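Local atomic coordinates of beta-lactamase (Serratia marcescens, PDB entry 5GWA), a protein that probably hydrolyses beta-lactam antibiotics to substituted beta-amino acids, as expected of a class A extended-spectrum beta-lactamase, and is bound here by the inhibitor avibactam. Residues F73-D78 with N93-L98; E64-D69 with L98-I103; K203-D208 with I264-K269; P199-G204 with A228-I233. All blocks are in the same frame, centred on the assembly; numbering follows the deposited sequence. Where two conformers were deposited one is given.

Contact 1: F73-D78 with N93-L98; sequences FVKKSD and NGNLEL. With NA (sodium ion), chain O; SO4 (sulfate ion), chain D.
Val74 and Leu96 form a hydrogen-bonded antiparallel pair through two backbone bonds. Val74 N gives a nearly straight bond to Leu96 O (2.8 Å, 165° at the hydrogen), and Leu96 N returns one to Val74 O at 3.1 Å. Two residues past Val74, Lys76 N donates to the side-chain oxygen Asn95 OD1 at 2.9 Å, from above the carbonyl plane. Asp78 OD2 accepts from Lys75 N, so the turn that follows the strand is tied back to its own start.

Packing is divided between two faces. On one, Phe73, its CG anti to the backbone N (chi1 -169°), lays its ring against the other backbone: Leu96 N sits 3.8 Å above the ring plane, toward the rim, while Phe73 CZ reaches Asn95 C at 3.5 Å and Glu97 CG lies at the edge. On the other, Val74 CG2 meets Leu98 CD1 at 4.0 Å, and both side chains also rest on Ile103 of helix 100-109.

Lys76 and Glu97 reach outward. Lys76 CD passes 3.2 Å from Asn93 O, and Lys76 NZ makes a salt bridge with Glu261 of the second subunit. Glu97 O binds a sodium ion. With Asn95 in a left-handed conformation and sharing Val74 with Leu96, the arrangement is a G1 beta bulge in a two-stranded antiparallel ribbon.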
# COMPACT_ATOMS: atom_id res chain seq x y z
N PHE A 73 10.32 16.33 -11.10
CA PHE A 73 11.28 15.28 -10.82
C PHE A 73 10.88 14.56 -9.55
O PHE A 73 10.79 15.15 -8.49
CB PHE A 73 12.71 15.84 -10.66
CG PHE A 73 13.78 14.77 -10.64
CD1 PHE A 73 14.23 14.22 -11.80
CD2 PHE A 73 14.22 14.25 -9.43
CE1 PHE A 73 15.18 13.21 -11.79
CE2 PHE A 73 15.17 13.22 -9.42
CZ PHE A 73 15.64 12.72 -10.59
N VAL A 74 10.52 13.28 -9.69
CA VAL A 74 10.08 12.48 -8.56
C VAL A 74 11.26 11.69 -8.03
O VAL A 74 11.80 10.80 -8.71
CB VAL A 74 8.93 11.55 -9.01
CG1 VAL A 74 8.49 10.62 -7.87
CG2 VAL A 74 7.76 12.41 -9.50
N LYS A 75 11.74 12.14 -6.88
CA LYS A 75 12.87 11.47 -6.20
C LYS A 75 12.47 10.09 -5.73
O LYS A 75 11.33 9.86 -5.42
CB LYS A 75 13.30 12.28 -4.96
CG LYS A 75 14.02 13.57 -5.31
CD LYS A 75 14.65 14.20 -4.07
CE LYS A 75 13.64 14.92 -3.21
NZ LYS A 75 14.35 15.88 -2.30
N LYS A 76 13.44 9.21 -5.54
CA LYS A 76 13.14 7.92 -4.95
C LYS A 76 12.49 8.09 -3.56
O LYS A 76 11.56 7.39 -3.21
CB LYS A 76 14.41 7.09 -4.88
CG LYS A 76 14.32 5.85 -4.02
CD LYS A 76 14.30 4.61 -4.89
CE LYS A 76 14.60 3.40 -4.03
NZ LYS A 76 14.01 3.57 -2.66
N SER A 77 12.93 9.08 -2.80
CA SER A 77 12.38 9.29 -1.47
C SER A 77 10.96 9.86 -1.49
O SER A 77 10.29 9.79 -0.47
CB SER A 77 13.30 10.19 -0.65
OG SER A 77 13.34 11.49 -1.20
N ASP A 78 10.50 10.35 -2.65
CA ASP A 78 9.11 10.80 -2.84
C ASP A 78 8.21 9.57 -3.03
O ASP A 78 6.99 9.70 -2.95
CB ASP A 78 8.92 11.66 -4.11
CG ASP A 78 9.51 13.06 -4.01
OD1 ASP A 78 9.44 13.64 -2.90
OD2 ASP A 78 10.08 13.54 -5.02
N ASN A 93 12.76 2.50 -8.94
CA ASN A 93 13.97 3.28 -8.72
C ASN A 93 13.67 4.75 -8.52
O ASN A 93 14.46 5.48 -7.95
CB ASN A 93 14.92 3.13 -9.88
CG ASN A 93 15.81 1.94 -9.73
OD1 ASN A 93 16.76 1.95 -8.93
ND2 ASN A 93 15.41 0.84 -10.32
N GLY A 94 12.43 5.14 -8.78
CA GLY A 94 12.13 6.55 -8.84
C GLY A 94 13.20 7.33 -9.58
O GLY A 94 13.69 6.91 -10.61
N ASN A 95 13.46 8.53 -9.07
CA ASN A 95 14.40 9.46 -9.71
C ASN A 95 14.13 9.62 -11.20
O ASN A 95 14.98 9.39 -12.08
CB ASN A 95 15.83 9.01 -9.45
CG ASN A 95 16.17 9.05 -7.99
OD1 ASN A 95 15.68 9.87 -7.24
ND2 ASN A 95 17.07 8.16 -7.59
N LEU A 96 12.93 10.09 -11.50
CA LEU A 96 12.53 10.29 -12.87
C LEU A 96 11.53 11.43 -13.01
O LEU A 96 10.90 11.81 -12.04
CB LEU A 96 11.98 9.01 -13.48
CG LEU A 96 10.54 8.63 -13.19
CD1 LEU A 96 10.11 7.51 -14.15
CD2 LEU A 96 10.29 8.27 -11.74
N GLU A 97 11.42 11.95 -14.23
CA GLU A 97 10.51 13.03 -14.56
C GLU A 97 9.15 12.44 -14.86
O GLU A 97 9.07 11.59 -15.75
CB GLU A 97 11.02 13.75 -15.80
CG GLU A 97 12.46 14.24 -15.65
CD GLU A 97 13.15 14.49 -16.98
OE1 GLU A 97 12.61 14.16 -18.07
OE2 GLU A 97 14.21 15.12 -16.97
N LEU A 98 8.11 12.92 -14.18
CA LEU A 98 6.71 12.49 -14.46
C LEU A 98 5.84 13.73 -14.64
O LEU A 98 5.88 14.64 -13.86
CB LEU A 98 6.17 11.64 -13.32
CG LEU A 98 6.83 10.28 -13.11
CD1 LEU A 98 6.26 9.60 -11.88
CD2 LEU A 98 6.72 9.38 -14.30
NA NA O . 7.61 10.73 -17.97
S SO4 D . 12.47 0.66 -2.04
O1 SO4 D . 13.77 0.20 -1.51
O2 SO4 D . 11.62 -0.50 -2.30
O3 SO4 D . 11.89 1.54 -0.99
O4 SO4 D . 12.65 1.50 -3.26

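Contact 2: E64-D69 with L98-I103; sequences ENISVD and LSFSEI. With NA (sodium ion), chain I.
Ser101 N donates to Val68 O at 2.9 Å, the one direct hydrogen bond between 64-69 and 98-103. The donor lies in the carbonyl plane and the bond is fairly straight, 154° at the hydrogen. The same oxygen is wrapped by carbon: Ser101 CB comes to 3.5 Å from Val68 O, and Ser99 CB and Phe100 CB press in beside it.

The Val68 side chain follows its carbonyl. Val68 CG1 touches Ser101 CB at 3.9 Å, whereas Val68 CG2 lies 4.0 Å from Phe100 CB, the side chains of Val68 and Phe100 sliding past each other in opposite directions. Phe100 turns its ring toward the loop, with CE2 3.9 Å from Ile66 CG2. The ring also packs on Leu61 and Leu72 and meets that of Phe122, so it joins helix 49-63, strand 71-74 and helix 113-123.

What Val68 meets is the first turn of a helix. Ser99 is the N-cap of helix 100-109: its OG, held between the backbone N and the carbonyl carbon (chi1 63°), accepts from Glu102 N. Val68 O thus satisfies one further N-H of that turn from outside the helix. In class A beta-lactamases this helix leads toward the SDN loop, and here Ser111 and Asn113 just beyond it line the avibactam pocket.

The loop has its own local ties. A Schellman motif with Asn65 at C-prime ends helix 49-63, and Ser67 OG accepts from Asp69 N in an ST turn. Beside the N-cap, a sodium ion is coordinated by Glu102 OE1 and a water. The other carboxylate oxygen, Glu102 OE2, is hydrogen-bonded to Tyr91 OH.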
# COMPACT_ATOMS: atom_id res chain seq x y z
N GLU A 64 -1.50 29.74 -13.17
CA GLU A 64 -0.10 30.08 -13.38
C GLU A 64 0.35 29.69 -14.78
O GLU A 64 1.54 29.80 -15.10
CB GLU A 64 0.78 29.47 -12.26
CG GLU A 64 0.55 30.11 -10.89
CD GLU A 64 1.36 29.46 -9.76
OE1 GLU A 64 2.49 28.99 -9.99
OE2 GLU A 64 0.91 29.54 -8.61
N ASN A 65 -0.59 29.28 -15.63
CA ASN A 65 -0.31 28.95 -17.01
C ASN A 65 0.74 27.84 -17.14
O ASN A 65 1.52 27.80 -18.09
CB ASN A 65 0.11 30.21 -17.78
CG ASN A 65 -0.89 31.34 -17.63
OD1 ASN A 65 -2.02 31.24 -18.09
ND2 ASN A 65 -0.50 32.40 -16.93
N ILE A 66 0.66 26.84 -16.25
CA ILE A 66 1.53 25.68 -16.30
C ILE A 66 0.80 24.51 -16.93
O ILE A 66 -0.30 24.12 -16.46
CB ILE A 66 1.92 25.24 -14.90
CG1 ILE A 66 2.46 26.42 -14.10
CG2 ILE A 66 2.90 24.09 -14.98
CD1 ILE A 66 2.52 26.19 -12.61
N SER A 67 1.34 24.00 -18.02
CA SER A 67 0.76 22.91 -18.75
C SER A 67 0.82 21.63 -17.94
O SER A 67 1.81 21.37 -17.27
CB SER A 67 1.49 22.65 -20.06
OG SER A 67 1.08 21.41 -20.61
N VAL A 68 -0.23 20.82 -18.05
CA VAL A 68 -0.33 19.56 -17.31
C VAL A 68 0.66 18.52 -17.83
O VAL A 68 0.88 17.46 -17.21
CB VAL A 68 -1.80 19.05 -17.34
CG1 VAL A 68 -2.04 18.13 -18.53
CG2 VAL A 68 -2.18 18.40 -16.04
N ASP A 69 1.24 18.77 -19.00
CA ASP A 69 2.23 17.90 -19.54
C ASP A 69 3.66 18.22 -19.06
O ASP A 69 4.58 17.50 -19.40
CB ASP A 69 2.17 17.90 -21.06
CG ASP A 69 0.82 17.42 -21.56
OD1 ASP A 69 0.27 16.45 -20.98
OD2 ASP A 69 0.30 18.04 -22.51
N LEU A 98 8.11 12.92 -14.18
CA LEU A 98 6.71 12.49 -14.46
C LEU A 98 5.84 13.73 -14.64
O LEU A 98 5.88 14.64 -13.86
CB LEU A 98 6.17 11.64 -13.32
CG LEU A 98 6.83 10.28 -13.11
CD1 LEU A 98 6.26 9.60 -11.88
CD2 LEU A 98 6.72 9.38 -14.30
N SER A 99 4.93 13.68 -15.60
CA SER A 99 4.05 14.82 -15.83
C SER A 99 3.05 14.99 -14.71
O SER A 99 2.64 14.02 -14.06
CB SER A 99 3.28 14.69 -17.15
OG SER A 99 2.40 13.54 -17.16
N PHE A 100 2.56 16.21 -14.55
CA PHE A 100 1.46 16.45 -13.64
C PHE A 100 0.29 15.55 -14.06
O PHE A 100 -0.42 15.03 -13.20
CB PHE A 100 0.99 17.90 -13.72
CG PHE A 100 1.97 18.87 -13.18
CD1 PHE A 100 2.08 19.08 -11.82
CD2 PHE A 100 2.76 19.63 -14.05
CE1 PHE A 100 3.01 19.97 -11.31
CE2 PHE A 100 3.66 20.54 -13.54
CZ PHE A 100 3.79 20.71 -12.18
N SER A 101 0.02 15.45 -15.36
CA SER A 101 -1.05 14.56 -15.85
C SER A 101 -0.94 13.13 -15.31
O SER A 101 -1.90 12.60 -14.72
CB SER A 101 -1.03 14.51 -17.38
OG SER A 101 -1.98 13.57 -17.85
N GLU A 102 0.22 12.53 -15.46
CA GLU A 102 0.41 11.15 -15.05
C GLU A 102 0.24 11.07 -13.53
O GLU A 102 -0.29 10.06 -13.00
CB GLU A 102 1.83 10.66 -15.42
CG GLU A 102 2.03 9.21 -15.00
CD GLU A 102 3.25 8.49 -15.58
OE1 GLU A 102 3.91 9.02 -16.50
OE2 GLU A 102 3.46 7.30 -15.26
N ILE A 103 0.82 12.00 -12.82
CA ILE A 103 0.76 11.95 -11.35
C ILE A 103 -0.67 12.11 -10.87
O ILE A 103 -1.14 11.34 -10.00
CB ILE A 103 1.68 13.00 -10.67
CG1 ILE A 103 3.16 12.69 -11.00
CG2 ILE A 103 1.45 13.04 -9.15
CD1 ILE A 103 4.09 13.85 -10.73
NA NA I . 4.92 11.37 -17.43
O HOH W 1 4.35 12.26 -19.91

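Contact 3: K203-D208 with I264-K269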
# COMPACT_ATOMS: atom_id res chain seq x y z
N LYS A 203 -20.82 2.18 -7.45
CA LYS A 203 -21.10 1.47 -8.69
C LYS A 203 -21.68 0.06 -8.50
O LYS A 203 -22.13 -0.56 -9.44
CB LYS A 203 -19.81 1.37 -9.51
CG LYS A 203 -19.33 2.70 -10.12
CD LYS A 203 -17.93 2.58 -10.69
CE LYS A 203 -17.89 1.67 -11.90
NZ LYS A 203 -18.52 2.32 -13.07
N GLY A 204 -21.63 -0.47 -7.28
CA GLY A 204 -21.72 -1.92 -7.10
C GLY A 204 -22.99 -2.57 -7.62
O GLY A 204 -22.94 -3.72 -8.11
N LEU A 205 -24.12 -1.93 -7.36
CA LEU A 205 -25.42 -2.50 -7.73
C LEU A 205 -26.15 -1.69 -8.80
O LEU A 205 -27.33 -1.94 -9.07
CB LEU A 205 -26.29 -2.69 -6.48
CG LEU A 205 -25.74 -3.59 -5.41
CD1 LEU A 205 -26.46 -3.44 -4.09
CD2 LEU A 205 -25.77 -5.05 -5.86
N LEU A 206 -25.45 -0.77 -9.47
CA LEU A 206 -26.03 -0.00 -10.57
C LEU A 206 -25.89 -0.79 -11.88
O LEU A 206 -25.04 -1.68 -12.00
CB LEU A 206 -25.31 1.34 -10.71
CG LEU A 206 -25.28 2.17 -9.43
CD1 LEU A 206 -24.76 3.55 -9.79
CD2 LEU A 206 -26.66 2.29 -8.82
N PRO A 207 -26.71 -0.45 -12.87
CA PRO A 207 -26.64 -1.23 -14.10
C PRO A 207 -25.24 -1.17 -14.70
O PRO A 207 -24.56 -0.14 -14.60
CB PRO A 207 -27.65 -0.52 -15.00
CG PRO A 207 -28.63 0.10 -14.07
CD PRO A 207 -27.79 0.54 -12.90
N ASP A 208 -24.81 -2.26 -15.33
CA ASP A 208 -23.58 -2.24 -16.09
C ASP A 208 -23.55 -1.03 -17.00
O ASP A 208 -24.54 -0.71 -17.63
CB ASP A 208 -23.46 -3.48 -16.97
CG ASP A 208 -23.31 -4.75 -16.17
OD1 ASP A 208 -23.04 -4.70 -14.95
OD2 ASP A 208 -23.49 -5.82 -16.79
N ILE A 264 -22.62 1.07 1.06
CA ILE A 264 -22.54 2.12 0.05
C ILE A 264 -23.33 1.76 -1.20
O ILE A 264 -24.10 2.57 -1.73
CB ILE A 264 -21.07 2.43 -0.34
CG1 ILE A 264 -20.26 2.81 0.91
CG2 ILE A 264 -21.01 3.55 -1.38
CD1 ILE A 264 -18.77 2.95 0.69
N ALA A 265 -23.16 0.51 -1.64
CA ALA A 265 -23.75 0.04 -2.89
C ALA A 265 -25.29 0.04 -2.79
O ALA A 265 -25.98 0.48 -3.69
CB ALA A 265 -23.22 -1.36 -3.22
N GLU A 266 -25.79 -0.41 -1.63
CA GLU A 266 -27.22 -0.52 -1.42
C GLU A 266 -27.86 0.85 -1.25
O GLU A 266 -28.89 1.12 -1.86
CB GLU A 266 -27.53 -1.37 -0.21
CG GLU A 266 -27.22 -2.84 -0.42
CD GLU A 266 -28.30 -3.60 -1.18
OE1 GLU A 266 -29.18 -2.98 -1.83
OE2 GLU A 266 -28.24 -4.85 -1.14
N ILE A 267 -27.20 1.76 -0.54
CA ILE A 267 -27.72 3.12 -0.39
C ILE A 267 -27.76 3.81 -1.76
O ILE A 267 -28.74 4.44 -2.15
CB ILE A 267 -26.93 3.95 0.66
CG1 ILE A 267 -27.25 3.44 2.06
CG2 ILE A 267 -27.27 5.43 0.56
CD1 ILE A 267 -26.37 3.99 3.14
N CYS A 268 -26.68 3.67 -2.52
CA CYS A 268 -26.66 4.24 -3.85
C CYS A 268 -27.76 3.68 -4.76
O CYS A 268 -28.42 4.42 -5.45
CB CYS A 268 -25.29 4.07 -4.49
SG CYS A 268 -25.19 5.01 -6.05
N LYS A 269 -27.95 2.36 -4.72
CA LYS A 269 -28.99 1.68 -5.50
C LYS A 269 -30.36 2.23 -5.14
O LYS A 269 -31.22 2.41 -6.03
CB LYS A 269 -28.90 0.17 -5.20
CG LYS A 269 -29.95 -0.71 -5.86
CD LYS A 269 -29.91 -0.65 -7.37
CE LYS A 269 -30.81 -1.76 -7.92
NZ LYS A 269 -31.71 -1.29 -9.00
O HOH W 2 -24.79 0.62 -6.27
O HOH W 3 -29.34 -1.56 -10.84
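Gly204 and Ala265 mark the closest backbone approach, 5.1 Å between CA atoms, where a type I turn from Lys203 to Leu206 meets helix 257-276. The turn's closing bond, Leu206 N to Lys203 O, is weak, and no direct hydrogen bond joins the two segments. Gly204 instead lets its bare CA come up to Ala265 CB, at 4.2 Å.

Leu205 points at the helix, and its CD1 does most of the touching: it packs on Ala265 CB at 3.9 Å and ends against the carboxylate of Glu266, Leu205 CD1 to Glu266 CD 3.4 Å. Glu266 bends at chi2 (-81°), which brings its CD round to meet that methyl. Leu206 CD1 lies 4.0 Å from Cys268 SG, and Leu206 CD2 sits beside Lys269 CA. Lys269 brings its CD to 3.3 Å from Leu205 O, and its NZ forms a salt bridge with Asp273.

The contact thus packs the loop before strand 212-218 onto helix 257-276, which lies against the five-stranded sheet; Leu206 and Cys268 both meet Ile236 of strand 227-237.

One water accepts from Leu205 N and donates to Ala265 O at 2.8 Å; another donates to Leu205 O and accepts from Lys269 NZ. The fit therefore rests on close matching of methyl groups, while the water-mediated links are probably less demanding of exact position than direct bonds.

Contact 4: P199-G204 with A228-I233. With NA (sodium ion), chain X.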
# COMPACT_ATOMS: atom_id res chain seq x y z
N PRO A 199 -14.99 -0.68 -7.01
CA PRO A 199 -16.02 -0.95 -7.99
C PRO A 199 -17.28 -1.59 -7.40
O PRO A 199 -18.31 -1.60 -8.06
CB PRO A 199 -15.33 -1.94 -8.93
CG PRO A 199 -14.36 -2.65 -8.03
CD PRO A 199 -13.80 -1.53 -7.21
N LYS A 200 -17.21 -2.07 -6.15
CA LYS A 200 -18.40 -2.57 -5.45
C LYS A 200 -18.91 -1.60 -4.38
O LYS A 200 -19.73 -1.99 -3.57
CB LYS A 200 -18.15 -3.96 -4.85
CG LYS A 200 -17.65 -4.97 -5.89
CD LYS A 200 -18.57 -5.05 -7.10
CE LYS A 200 -18.83 -6.49 -7.52
NZ LYS A 200 -17.71 -7.02 -8.34
N ARG A 201 -18.63 -0.31 -4.58
CA ARG A 201 -19.15 0.75 -3.71
C ARG A 201 -20.28 1.48 -4.41
O ARG A 201 -21.28 0.85 -4.69
CB ARG A 201 -18.00 1.63 -3.19
CG ARG A 201 -16.98 0.84 -2.39
CD ARG A 201 -15.92 1.68 -1.72
NE ARG A 201 -14.89 0.85 -1.10
CZ ARG A 201 -13.93 1.30 -0.30
NH1 ARG A 201 -13.83 2.59 -0.01
NH2 ARG A 201 -13.03 0.47 0.18
N LEU A 202 -20.17 2.77 -4.73
CA LEU A 202 -21.27 3.42 -5.41
C LEU A 202 -21.75 2.68 -6.64
O LEU A 202 -22.95 2.61 -6.89
CB LEU A 202 -20.96 4.87 -5.81
CG LEU A 202 -20.77 5.87 -4.65
CD1 LEU A 202 -20.21 7.17 -5.14
CD2 LEU A 202 -22.09 6.13 -3.90
N LYS A 203 -20.82 2.18 -7.45
CA LYS A 203 -21.10 1.47 -8.69
C LYS A 203 -21.68 0.06 -8.50
O LYS A 203 -22.13 -0.56 -9.44
CB LYS A 203 -19.81 1.37 -9.51
CG LYS A 203 -19.33 2.70 -10.12
CD LYS A 203 -17.93 2.58 -10.69
CE LYS A 203 -17.89 1.67 -11.90
NZ LYS A 203 -18.52 2.32 -13.07
N GLY A 204 -21.63 -0.47 -7.28
CA GLY A 204 -21.72 -1.92 -7.10
C GLY A 204 -22.99 -2.57 -7.62
O GLY A 204 -22.94 -3.72 -8.11
N ALA A 228 -12.28 2.79 10.62
CA ALA A 228 -12.64 4.20 10.72
C ALA A 228 -13.43 4.72 9.53
O ALA A 228 -14.30 5.55 9.70
CB ALA A 228 -11.42 5.04 10.92
N ALA A 229 -13.02 4.33 8.32
CA ALA A 229 -13.57 4.91 7.10
C ALA A 229 -13.66 3.91 5.95
O ALA A 229 -12.70 3.22 5.65
CB ALA A 229 -12.76 6.11 6.67
N THR A 230 -14.84 3.84 5.34
CA THR A 230 -15.03 3.18 4.05
C THR A 230 -16.00 4.08 3.28
O THR A 230 -17.19 4.20 3.59
CB THR A 230 -15.66 1.78 4.23
OG1 THR A 230 -14.90 1.03 5.17
CG2 THR A 230 -15.69 1.02 2.92
N ASN A 231 -15.46 4.79 2.27
CA ASN A 231 -16.14 5.92 1.68
C ASN A 231 -16.16 5.80 0.15
O ASN A 231 -15.24 5.22 -0.44
CB ASN A 231 -15.37 7.21 1.98
CG ASN A 231 -15.06 7.41 3.47
OD1 ASN A 231 -15.87 7.03 4.35
ND2 ASN A 231 -14.04 8.24 3.74
N ASP A 232 -17.11 6.49 -0.47
CA ASP A 232 -17.12 6.71 -1.93
C ASP A 232 -17.96 7.95 -2.22
O ASP A 232 -19.03 8.15 -1.62
CB ASP A 232 -17.66 5.47 -2.62
CG ASP A 232 -17.29 5.41 -4.10
OD1 ASP A 232 -16.42 6.21 -4.54
OD2 ASP A 232 -17.82 4.49 -4.78
N ILE A 233 -17.41 8.84 -3.06
CA ILE A 233 -18.05 10.11 -3.40
C ILE A 233 -18.01 10.29 -4.90
O ILE A 233 -17.05 9.85 -5.53
CB ILE A 233 -17.38 11.32 -2.69
CG1 ILE A 233 -16.02 11.67 -3.27
CG2 ILE A 233 -17.28 11.05 -1.20
CD1 ILE A 233 -15.48 12.99 -2.76
NA NA X . -11.91 0.56 4.77
O HOH W 4 -18.02 2.86 -7.10
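Arg201 and Leu202 reach strand 227-237 by two different bonds. Arg201 NH1 donates to Asn231 O at 3.0 Å, the oxygen lying in the guanidinium plane. Over the centre of one face of that group stands Thr230 CG2, 3.7 Å above the plane, the two side chains crossing at about a right angle. Leu202 N donates to the anti lone pair of Asp232 OD2 at 2.9 Å. Asp232 OD2 also lies 3.3 Å from Leu202 CG, so backbone and side chain of one residue meet it.

Further direct partners outside these bonds hold the groups in place. A water accepts from Lys203 N and donates to Asp232 OD2, while Asp232 OD1 is hydrogen-bonded to His214 ND1. The guanidinium, at the end of a chain extended from CG to NE, is gripped further by Ser218 OG, Gly217 O and Glu261 OE2, an arrangement that probably keeps its positive charge beside the pocket. Avibactam binds there, with a long, weak ion pair to Arg201 NH1.

Farther out, the turn from Arg201 to Gly204 is pressed between sheet and helix: Leu202 packs on Ile246 of strand 243-253 and on Ile264 and Cys268 of helix 257-276, and Arg201 touches Thr216 of strand 212-218.

Along the chain, contact 2 opens first, in the loop after helix 49-63, and closes at the start of helix 100-109. Contact 1 opens and closes within that span; the two share Leu98, and the two-stranded ribbon packs directly on the helix that follows it. Contacts 4 and 3 come later, in series with these, on the five-stranded sheet side. They share Lys203 and Gly204: from the same stretch, contact 4 closes first at strand 227-237 and contact 3 later at helix 257-276, so their loops overlap rather than nest. Contacts 1 and 4 lie about 31 Å apart between centres, yet both touch the second subunit.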